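PDB 5IKJ: cryptic loci regulator 2 from Schizosaccharomyces pombe 972h-, which promotes transcriptional silencing at heterochromatin, acting upstream of histone deacetylases, and is required for nucleosome positioning and for gene silencing by the SHREC repressor complex. Local coordinates for residues D137-E140 with N141-L144; C231-D234 with T235-P239; Y418-E421 with D422-C426; C476-D479 with K480-Y484. All coordinates share one frame; numbering follows the deposited sequence.

Interaction 1: D137-E140 with N141-L144; sequences DSFE and NYYL
The carbonyl oxygens of Ser-138 and Phe-139 each accept from the amide three residues further on, so 137-144 folds through two overlapping turns before straightening at Tyr-143. The first bond, Asn-141 N to Ser-138 O, is weak at 3.4 Å. In the second, Tyr-142 N reaches Phe-139 O at 3.3 Å from well above the carbonyl plane. This places Phe-139 and Tyr-142 side by side and pointing the same way, helped by matching first torsions: in both, CG stands beside its own backbone N (chi1 -51° and -70°). Tyr-142 CE1 lies 3.7 Å from Phe-139 CD1, at the edge of the phenylalanine ring, and the two ring planes are inclined at 58°. Tyr-142 CD1 also rests on Phe-139 CA at 3.5 Å, while Ser-138 O lies in the plane of the tyrosine ring, at its edge. The turns carry the chain from strand 133-135 into strand 143-144, which runs parallel to strand 14-17. Tyrosine suits its buried place because the ring packs on Ala-64 of helix 50-67 and on Ile-15, while its OH reaches back to the carbonyl of Thr-136. Phe-139, wholly apolar, lies on Ala-64 and Phe-68, and over the centre of one of its faces stands Asp-137 O. Ser-138 turns its hydroxyl to that of Thr-136, and Asp-137 forms a salt bridge with Lys-83. A water donates to Glu-140 O at 2.6 Å and to Tyr-142 O at 2.7 Å, bridging the two carbonyls.

Interaction 2: C231-D234 with T235-P239; sequences CKDD and TYTWP
Lys-232 O is gripped by two amides that come to it from opposite faces of its carbonyl plane: Tyr-236 N at 2.6 Å and Thr-237 N at 2.9 Å. The second bond spans five residues and marks the wider pi-type turn in which helix 214-237 ends. One residue earlier Thr-235 OG1 donates to Cys-231 O over 3.0 Å; a first torsion of 66° swings the hydroxyl back against the helix, which lets a threonine sit buried with its polar atom occupied. Thr-237 OG1 gives its proton to Asp-233 OD1 at 2.9 Å, on the lone pair pointing away from the other carboxylate oxygen. Beside them Trp-238 sets the CD1 edge of its ring 3.8 Å from Asp-233 CG, its NE1 bonding to Thr-74. Lys-232 runs alongside Tyr-236 and bends only at its end (chi4 67°), which brings NZ over one face of the tyrosine ring, 4.0 Å from its centroid and 26° off the normal: a cation-pi contact. The same NZ also bonds to the backbone of another protein's chain, so the lysine serves fold and interface together. Around this helix end, Gln-75 of helix 75-82 bonds Thr-237, Arg-264 of strand 255-266 forms a salt bridge with Asp-234, and Trp-390 of strand 387-390 packs on Cys-231 and Thr-235.

Interaction 3: Y418-E421 with D422-C426; sequences YVNE and DDIVC
Asn-420 reaches across the hairpin to Ile-424 and Cys-426, and each of its side-chain atoms finds something there. CB stands 4.0 Å from Cys-426 SG, and CG lies 3.6 Å from Ile-424 O. A first torsion of 66° folds the amide over the turn, where OD1 accepts from Ile-424 N at 2.9 Å, the donor lying above the amide plane, and more weakly from Asp-422 N in an Asx turn. ND2, at the other corner, touches Ile-424 CB and comes within 3.5 Å of Cys-426 SG. An alanine here would remove that oxygen, probably leaving Ile-424 N without its acceptor and the tip of the turn less firmly held. The backbone makes a type I turn from Asn-420 to Asp-423, and with Asp-423 in the left-handed region (phi 68°) and Asn-420 N bonded to Ile-424 O it has the form of a G1 beta bulge. Aspartate adopts that conformation more readily than most residues other than glycine and asparagine. Beyond it, Tyr-418 and Cys-426 are a hydrogen-bonded pair, and Cys-426 CB sits over one face of the tyrosine ring, 3.7 Å from CZ, in a CH-pi contact. On the other face of the sheet Val-419 CG2 meets Val-425 CG2 at 4.1 Å. The hairpin joins strands 411-419 and 425-436: the valines pack on Leu-336 of strand 333-340, Tyr-418 and Cys-426 on Val-485 of strand 482-487, while backbone atoms of Asp-423 and Val-425 bond to another protein's chain.

Interaction 4: C476-D479 with K480-Y484; sequences CLHD and KSVEY
The imidazole of His-478 takes the edge of Tyr-484 on one of its faces, with Tyr-484 CE1 3.8 Å from His-478 CG. The planes stand at 71°, an edge-to-face (T-shaped) pair with centroids 5.3 Å apart. Cys-476 SG lies over the opposite face, so the flat ring is sandwiched. A first torsion of 61° sets the ring between its own backbone N and carbonyl carbon, bringing ND1 to Asp-479 O, to which it donates at 2.8 Å, fixing the ring's rotation. That oxygen also accepts Val-482 N at 3.2 Å from the other side of its carbonyl plane, closing a type I turn from Asp-479 to Val-482. Further out, Asp-479 OD1 holds the turn twice: Ser-481 N meets it on the lone pair away from the other oxygen in an Asx turn, and Ser-481 OG approaches from above the carboxylate plane at 2.8 Å. Aspartate and serine, both short and polar, suit this exposed bend. Since ND1 donates, NE2 is probably the unprotonated nitrogen, consistent with its bond to Leu-431 N. A phenylalanine in place of His-478 would probably leave Leu-431 N without its acceptor and Asp-479 O with one donor fewer. The turn links strand 472-476 to strand 482-487, both antiparallel partners of strand 425-436, and at Glu-483 and Tyr-484 the sheet runs on antiparallel into a strand of another protein's chain.

Overall arrangement
Interaction 2 is the buried one, its centre about 8 Å from the centre of the chain, whereas interactions 1 and 4 lie at the surface and interaction 3 is partly buried. Chemistry follows place: at the helix end of interaction 2, polar side chains and a lysine over a ring are nearly all engaged, while the outer three are turns closed by backbone bonds, reinforced in interactions 3 and 4 by short polar side chains, each with an aromatic ring nearby. Interactions 3 and 4 share a sheet, in which strands 425-436 and 482-487 are neighbours, and their nearest atoms are about 7 Å apart. Interactions 1 and 3, their centres about 43 Å apart, lie on opposite sides of the chain's centre. Interactions 2, 3 and 4 all reach another protein's chain.

Interaction 1: D137-E140 with N141-L144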
loop_
_atom_site.group_PDB
_atom_site.type_symbol
_atom_site.label_atom_id
_atom_site.label_comp_id
_atom_site.label_asym_id
_atom_site.label_seq_id
_atom_site.Cartn_x
_atom_site.Cartn_y
_atom_site.Cartn_z
ATOM N N ASP A 137 -8.749 -15.567 -11.931
ATOM C CA ASP A 137 -8.256 -14.259 -11.522
ATOM C C ASP A 137 -8.573 -13.160 -12.528
ATOM O O ASP A 137 -8.188 -12.007 -12.308
ATOM C CB ASP A 137 -6.743 -14.314 -11.278
ATOM C CG ASP A 137 -5.984 -14.910 -12.448
ATOM O OD1 ASP A 137 -6.516 -14.894 -13.576
ATOM O OD2 ASP A 137 -4.851 -15.393 -12.236
ATOM N N SER A 138 -9.258 -13.483 -13.622
ATOM C CA SER A 138 -9.708 -12.480 -14.585
ATOM C C SER A 138 -11.051 -11.954 -14.097
ATOM O O SER A 138 -12.091 -12.585 -14.302
ATOM C CB SER A 138 -9.809 -13.074 -15.984
ATOM O OG SER A 138 -10.781 -14.105 -16.031
ATOM N N PHE A 139 -11.029 -10.790 -13.447
ATOM C CA PHE A 139 -12.223 -10.281 -12.786
ATOM C C PHE A 139 -13.252 -9.725 -13.761
ATOM O O PHE A 139 -14.365 -9.401 -13.335
ATOM C CB PHE A 139 -11.831 -9.215 -11.765
ATOM C CG PHE A 139 -10.756 -9.660 -10.819
ATOM C CD1 PHE A 139 -10.972 -10.725 -9.960
ATOM C CD2 PHE A 139 -9.528 -9.022 -10.793
ATOM C CE1 PHE A 139 -9.983 -11.143 -9.090
ATOM C CE2 PHE A 139 -8.535 -9.435 -9.923
ATOM C CZ PHE A 139 -8.763 -10.497 -9.071
ATOM N N GLU A 140 -12.917 -9.616 -15.048
ATOM C CA GLU A 140 -13.893 -9.180 -16.038
ATOM C C GLU A 140 -15.047 -10.161 -16.196
ATOM O O GLU A 140 -16.059 -9.801 -16.809
ATOM C CB GLU A 140 -13.211 -8.965 -17.393
ATOM C CG GLU A 140 -12.223 -7.806 -17.412
ATOM C CD GLU A 140 -11.944 -7.297 -18.814
ATOM O OE1 GLU A 140 -11.785 -8.130 -19.731
ATOM O OE2 GLU A 140 -11.892 -6.062 -19.000
ATOM N N ASN A 141 -14.927 -11.375 -15.659
ATOM C CA ASN A 141 -15.978 -12.377 -15.777
ATOM C C ASN A 141 -16.940 -12.386 -14.597
ATOM O O ASN A 141 -18.060 -12.892 -14.735
ATOM C CB ASN A 141 -15.362 -13.772 -15.922
ATOM C CG ASN A 141 -15.003 -14.106 -17.354
ATOM O OD1 ASN A 141 -14.622 -13.232 -18.133
ATOM N ND2 ASN A 141 -15.132 -15.376 -17.714
ATOM N N TYR A 142 -16.539 -11.846 -13.450
ATOM C CA TYR A 142 -17.400 -11.862 -12.277
ATOM C C TYR A 142 -18.680 -11.077 -12.549
ATOM O O TYR A 142 -18.727 -10.181 -13.394
ATOM C CB TYR A 142 -16.678 -11.275 -11.064
ATOM C CG TYR A 142 -15.560 -12.139 -10.518
ATOM C CD1 TYR A 142 -14.493 -12.518 -11.318
ATOM C CD2 TYR A 142 -15.565 -12.559 -9.193
ATOM C CE1 TYR A 142 -13.466 -13.297 -10.821
ATOM C CE2 TYR A 142 -14.542 -13.340 -8.686
ATOM C CZ TYR A 142 -13.496 -13.705 -9.506
ATOM O OH TYR A 142 -12.474 -14.483 -9.011
ATOM N N TYR A 143 -19.732 -11.428 -11.814
ATOM C CA TYR A 143 -21.021 -10.778 -11.985
ATOM C C TYR A 143 -21.868 -11.044 -10.751
ATOM O O TYR A 143 -21.708 -12.068 -10.080
ATOM C CB TYR A 143 -21.739 -11.278 -13.243
ATOM C CG TYR A 143 -22.361 -12.646 -13.089
ATOM C CD1 TYR A 143 -21.612 -13.798 -13.292
ATOM C CD2 TYR A 143 -23.698 -12.785 -12.744
ATOM C CE1 TYR A 143 -22.180 -15.051 -13.153
ATOM C CE2 TYR A 143 -24.273 -14.031 -12.602
ATOM C CZ TYR A 143 -23.511 -15.162 -12.809
ATOM O OH TYR A 143 -24.085 -16.405 -12.667
ATOM N N LEU A 144 -22.769 -10.110 -10.459
ATOM C CA LEU A 144 -23.693 -10.263 -9.339
ATOM C C LEU A 144 -24.732 -11.321 -9.681
ATOM O O LEU A 144 -25.540 -11.137 -10.598
ATOM C CB LEU A 144 -24.363 -8.930 -9.018
ATOM C CG LEU A 144 -23.856 -8.194 -7.777
ATOM C CD1 LEU A 144 -22.347 -7.996 -7.831
ATOM C CD2 LEU A 144 -24.566 -6.856 -7.634
HETATM O O HOH W 1 -18.484 -9.396 -15.950
#

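Interaction 2: C231-D234 with T235-P239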
loop_
_atom_site.group_PDB
_atom_site.type_symbol
_atom_site.label_atom_id
_atom_site.label_comp_id
_atom_site.label_asym_id
_atom_site.label_seq_id
_atom_site.Cartn_x
_atom_site.Cartn_y
_atom_site.Cartn_z
ATOM N N CYS A 231 2.725 -0.373 0.339
ATOM C CA CYS A 231 3.306 -1.161 1.419
ATOM C C CYS A 231 3.598 -2.582 0.957
ATOM O O CYS A 231 4.712 -3.092 1.126
ATOM C CB CYS A 231 2.346 -1.167 2.607
ATOM S SG CYS A 231 2.956 -2.018 4.054
ATOM N N LYS A 232 2.598 -3.238 0.369
ATOM C CA LYS A 232 2.772 -4.607 -0.098
ATOM C C LYS A 232 3.924 -4.707 -1.090
ATOM O O LYS A 232 4.717 -5.654 -1.040
ATOM C CB LYS A 232 1.472 -5.104 -0.728
ATOM C CG LYS A 232 1.402 -6.605 -0.939
ATOM C CD LYS A 232 0.027 -7.016 -1.447
ATOM C CE LYS A 232 -0.040 -8.498 -1.788
ATOM N NZ LYS A 232 0.086 -9.373 -0.588
ATOM N N ASP A 233 4.040 -3.734 -1.996
ATOM C CA ASP A 233 5.112 -3.780 -2.984
ATOM C C ASP A 233 6.474 -3.566 -2.337
ATOM O O ASP A 233 7.457 -4.208 -2.724
ATOM C CB ASP A 233 4.866 -2.738 -4.077
ATOM C CG ASP A 233 3.640 -3.048 -4.915
ATOM O OD1 ASP A 233 3.147 -4.194 -4.853
ATOM O OD2 ASP A 233 3.172 -2.145 -5.640
ATOM N N ASP A 234 6.553 -2.679 -1.342
ATOM C CA ASP A 234 7.827 -2.395 -0.692
ATOM C C ASP A 234 8.280 -3.518 0.235
ATOM O O ASP A 234 9.455 -3.546 0.621
ATOM C CB ASP A 234 7.732 -1.088 0.100
ATOM C CG ASP A 234 7.835 0.140 -0.786
ATOM O OD1 ASP A 234 7.821 -0.011 -2.027
ATOM O OD2 ASP A 234 7.927 1.260 -0.241
ATOM N N THR A 235 7.385 -4.436 0.608
ATOM C CA THR A 235 7.729 -5.509 1.530
ATOM C C THR A 235 7.427 -6.906 1.005
ATOM O O THR A 235 7.917 -7.876 1.594
ATOM C CB THR A 235 6.993 -5.329 2.868
ATOM O OG1 THR A 235 5.583 -5.477 2.667
ATOM C CG2 THR A 235 7.275 -3.953 3.461
ATOM N N TYR A 236 6.652 -7.044 -0.072
ATOM C CA TYR A 236 6.254 -8.360 -0.557
ATOM C C TYR A 236 6.460 -8.500 -2.062
ATOM O O TYR A 236 7.115 -9.443 -2.515
ATOM C CB TYR A 236 4.791 -8.628 -0.189
ATOM C CG TYR A 236 4.196 -9.864 -0.826
ATOM C CD1 TYR A 236 4.385 -11.120 -0.264
ATOM C CD2 TYR A 236 3.431 -9.772 -1.980
ATOM C CE1 TYR A 236 3.838 -12.249 -0.840
ATOM C CE2 TYR A 236 2.880 -10.896 -2.563
ATOM C CZ TYR A 236 3.086 -12.131 -1.990
ATOM O OH TYR A 236 2.537 -13.249 -2.571
ATOM N N THR A 237 5.916 -7.567 -2.846
ATOM C CA THR A 237 5.883 -7.741 -4.297
ATOM C C THR A 237 7.217 -7.373 -4.942
ATOM O O THR A 237 7.839 -8.197 -5.622
ATOM C CB THR A 237 4.752 -6.902 -4.896
ATOM O OG1 THR A 237 3.642 -6.873 -3.989
ATOM C CG2 THR A 237 4.296 -7.497 -6.218
ATOM N N TRP A 238 7.667 -6.136 -4.747
ATOM C CA TRP A 238 8.916 -5.645 -5.332
ATOM C C TRP A 238 9.765 -5.006 -4.241
ATOM O O TRP A 238 10.080 -3.813 -4.291
ATOM C CB TRP A 238 8.624 -4.654 -6.458
ATOM C CG TRP A 238 7.452 -5.041 -7.310
ATOM C CD1 TRP A 238 6.204 -4.493 -7.282
ATOM C CD2 TRP A 238 7.418 -6.064 -8.313
ATOM N NE1 TRP A 238 5.394 -5.108 -8.206
ATOM C CE2 TRP A 238 6.116 -6.077 -8.853
ATOM C CE3 TRP A 238 8.361 -6.971 -8.806
ATOM C CZ2 TRP A 238 5.732 -6.960 -9.860
ATOM C CZ3 TRP A 238 7.979 -7.846 -9.808
ATOM C CH2 TRP A 238 6.677 -7.834 -10.324
ATOM N N PRO A 239 10.162 -5.786 -3.231
ATOM C CA PRO A 239 10.791 -5.183 -2.046
ATOM C C PRO A 239 12.219 -4.715 -2.260
ATOM O O PRO A 239 12.638 -3.750 -1.609
ATOM C CB PRO A 239 10.720 -6.311 -1.007
ATOM C CG PRO A 239 10.702 -7.563 -1.821
ATOM C CD PRO A 239 9.919 -7.228 -3.054
#

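Interaction 3: Y418-E421 with D422-C426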
loop_
_atom_site.group_PDB
_atom_site.type_symbol
_atom_site.label_atom_id
_atom_site.label_comp_id
_atom_site.label_asym_id
_atom_site.label_seq_id
_atom_site.Cartn_x
_atom_site.Cartn_y
_atom_site.Cartn_z
ATOM N N TYR A 418 3.465 1.620 16.161
ATOM C CA TYR A 418 2.422 2.307 16.903
ATOM C C TYR A 418 3.038 3.274 17.899
ATOM O O TYR A 418 4.203 3.147 18.289
ATOM C CB TYR A 418 1.511 1.312 17.635
ATOM C CG TYR A 418 2.225 0.458 18.662
ATOM C CD1 TYR A 418 2.820 -0.743 18.301
ATOM C CD2 TYR A 418 2.295 0.847 19.994
ATOM C CE1 TYR A 418 3.470 -1.529 19.237
ATOM C CE2 TYR A 418 2.943 0.067 20.935
ATOM C CZ TYR A 418 3.527 -1.119 20.550
ATOM O OH TYR A 418 4.173 -1.897 21.480
ATOM N N VAL A 419 2.230 4.247 18.305
ATOM C CA VAL A 419 2.573 5.183 19.366
ATOM C C VAL A 419 1.894 4.699 20.639
ATOM O O VAL A 419 0.659 4.665 20.716
ATOM C CB VAL A 419 2.133 6.612 19.011
ATOM C CG1 VAL A 419 2.498 7.579 20.124
ATOM C CG2 VAL A 419 2.762 7.047 17.694
ATOM N N ASN A 420 2.687 4.321 21.634
ATOM C CA ASN A 420 2.134 3.801 22.875
ATOM C C ASN A 420 1.505 4.955 23.658
ATOM O O ASN A 420 1.406 6.088 23.182
ATOM C CB ASN A 420 3.208 3.063 23.673
ATOM C CG ASN A 420 4.312 3.980 24.174
ATOM O OD1 ASN A 420 4.182 5.204 24.158
ATOM N ND2 ASN A 420 5.406 3.386 24.630
ATOM N N GLU A 421 1.070 4.671 24.883
ATOM C CA GLU A 421 0.398 5.679 25.692
ATOM C C GLU A 421 1.366 6.655 26.350
ATOM O O GLU A 421 0.916 7.655 26.921
ATOM C CB GLU A 421 -0.491 5.009 26.752
ATOM C CG GLU A 421 0.137 3.859 27.539
ATOM C CD GLU A 421 -0.902 3.039 28.280
ATOM O OE1 GLU A 421 -2.072 3.469 28.333
ATOM O OE2 GLU A 421 -0.549 1.961 28.801
ATOM N N ASP A 422 2.673 6.402 26.282
ATOM C CA ASP A 422 3.679 7.395 26.633
ATOM C C ASP A 422 4.100 8.241 25.436
ATOM O O ASP A 422 5.108 8.950 25.518
ATOM C CB ASP A 422 4.911 6.717 27.240
ATOM C CG ASP A 422 4.586 5.923 28.490
ATOM O OD1 ASP A 422 3.574 6.238 29.151
ATOM O OD2 ASP A 422 5.347 4.987 28.816
ATOM N N ASP A 423 3.358 8.173 24.330
ATOM C CA ASP A 423 3.620 8.943 23.117
ATOM C C ASP A 423 4.904 8.521 22.411
ATOM O O ASP A 423 5.441 9.282 21.601
ATOM C CB ASP A 423 3.668 10.448 23.409
ATOM C CG ASP A 423 2.342 10.991 23.897
ATOM O OD1 ASP A 423 1.299 10.388 23.572
ATOM O OD2 ASP A 423 2.341 12.025 24.599
ATOM N N ILE A 424 5.404 7.318 22.682
ATOM C CA ILE A 424 6.659 6.840 22.112
ATOM C C ILE A 424 6.347 5.953 20.915
ATOM O O ILE A 424 5.469 5.084 20.986
ATOM C CB ILE A 424 7.493 6.085 23.163
ATOM C CG1 ILE A 424 7.901 7.046 24.286
ATOM C CG2 ILE A 424 8.725 5.445 22.523
ATOM C CD1 ILE A 424 8.647 6.395 25.435
ATOM N N VAL A 425 7.058 6.180 19.812
ATOM C CA VAL A 425 6.926 5.336 18.629
ATOM C C VAL A 425 7.623 4.008 18.903
ATOM O O VAL A 425 8.816 3.973 19.226
ATOM C CB VAL A 425 7.516 6.030 17.394
ATOM C CG1 VAL A 425 7.418 5.134 16.163
ATOM C CG2 VAL A 425 6.815 7.361 17.141
ATOM N N CYS A 426 6.882 2.910 18.772
ATOM C CA CYS A 426 7.399 1.577 19.051
ATOM C C CYS A 426 7.358 0.715 17.798
ATOM O O CYS A 426 6.382 0.744 17.041
ATOM C CB CYS A 426 6.598 0.891 20.162
ATOM S SG CYS A 426 6.503 1.817 21.697
#

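Interaction 4: C476-D479 with K480-Y484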
loop_
_atom_site.group_PDB
_atom_site.type_symbol
_atom_site.label_atom_id
_atom_site.label_comp_id
_atom_site.label_asym_id
_atom_site.label_seq_id
_atom_site.Cartn_x
_atom_site.Cartn_y
_atom_site.Cartn_z
ATOM N N CYS A 476 15.219 -17.302 12.851
ATOM C CA CYS A 476 14.663 -16.528 13.953
ATOM C C CYS A 476 15.382 -16.883 15.248
ATOM O O CYS A 476 15.646 -18.055 15.527
ATOM C CB CYS A 476 13.164 -16.796 14.089
ATOM S SG CYS A 476 12.307 -15.678 15.220
ATOM N N LEU A 477 15.698 -15.862 16.042
ATOM C CA LEU A 477 16.509 -16.034 17.240
ATOM C C LEU A 477 15.696 -16.322 18.496
ATOM O O LEU A 477 16.286 -16.448 19.575
ATOM C CB LEU A 477 17.359 -14.781 17.488
ATOM C CG LEU A 477 18.550 -14.486 16.573
ATOM C CD1 LEU A 477 19.300 -13.278 17.111
ATOM C CD2 LEU A 477 19.487 -15.679 16.449
ATOM N N HIS A 478 14.373 -16.430 18.402
ATOM C CA HIS A 478 13.550 -16.528 19.598
ATOM C C HIS A 478 12.325 -17.384 19.309
ATOM O O HIS A 478 12.104 -17.839 18.183
ATOM C CB HIS A 478 13.142 -15.138 20.091
ATOM C CG HIS A 478 12.333 -14.365 19.098
ATOM N ND1 HIS A 478 10.978 -14.555 18.933
ATOM C CD2 HIS A 478 12.689 -13.409 18.208
ATOM C CE1 HIS A 478 10.534 -13.744 17.989
ATOM N NE2 HIS A 478 11.552 -13.038 17.535
ATOM N N ASP A 479 11.522 -17.593 20.351
ATOM C CA ASP A 479 10.337 -18.429 20.237
ATOM C C ASP A 479 9.344 -17.821 19.256
ATOM O O ASP A 479 9.103 -16.609 19.252
ATOM C CB ASP A 479 9.689 -18.606 21.611
ATOM C CG ASP A 479 8.756 -19.799 21.668
ATOM O OD1 ASP A 479 7.628 -19.703 21.141
ATOM O OD2 ASP A 479 9.152 -20.833 22.246
ATOM N N LYS A 480 8.757 -18.681 18.424
ATOM C CA LYS A 480 7.860 -18.235 17.366
ATOM C C LYS A 480 6.644 -17.487 17.899
ATOM O O LYS A 480 6.016 -16.736 17.147
ATOM C CB LYS A 480 7.407 -19.450 16.553
ATOM C CG LYS A 480 7.028 -19.170 15.111
ATOM C CD LYS A 480 6.665 -20.474 14.417
ATOM C CE LYS A 480 5.811 -20.255 13.182
ATOM N NZ LYS A 480 5.213 -21.536 12.713
ATOM N N SER A 481 6.301 -17.668 19.174
ATOM C CA SER A 481 5.059 -17.134 19.720
ATOM C C SER A 481 5.227 -15.789 20.417
ATOM O O SER A 481 4.222 -15.193 20.817
ATOM C CB SER A 481 4.441 -18.142 20.700
ATOM O OG SER A 481 5.290 -18.365 21.813
ATOM N N VAL A 482 6.454 -15.298 20.576
ATOM C CA VAL A 482 6.685 -13.974 21.134
ATOM C C VAL A 482 7.351 -13.111 20.072
ATOM O O VAL A 482 7.919 -13.602 19.095
ATOM C CB VAL A 482 7.545 -14.003 22.419
ATOM C CG1 VAL A 482 6.914 -14.909 23.467
ATOM C CG2 VAL A 482 8.977 -14.434 22.115
ATOM N N GLU A 483 7.260 -11.802 20.277
ATOM C CA GLU A 483 8.000 -10.817 19.506
ATOM C C GLU A 483 8.583 -9.810 20.489
ATOM O O GLU A 483 8.335 -9.880 21.695
ATOM C CB GLU A 483 7.105 -10.140 18.461
ATOM C CG GLU A 483 6.644 -11.079 17.354
ATOM C CD GLU A 483 5.584 -10.459 16.459
ATOM O OE1 GLU A 483 5.081 -9.367 16.798
ATOM O OE2 GLU A 483 5.254 -11.066 15.418
ATOM N N TYR A 484 9.368 -8.870 19.975
ATOM C CA TYR A 484 10.028 -7.884 20.815
ATOM C C TYR A 484 9.656 -6.477 20.371
ATOM O O TYR A 484 9.306 -6.241 19.210
ATOM C CB TYR A 484 11.548 -8.072 20.789
ATOM C CG TYR A 484 12.000 -9.277 21.578
ATOM C CD1 TYR A 484 11.946 -10.550 21.027
ATOM C CD2 TYR A 484 12.464 -9.144 22.878
ATOM C CE1 TYR A 484 12.350 -11.656 21.747
ATOM C CE2 TYR A 484 12.871 -10.244 23.607
ATOM C CZ TYR A 484 12.811 -11.498 23.036
ATOM O OH TYR A 484 13.214 -12.599 23.755
#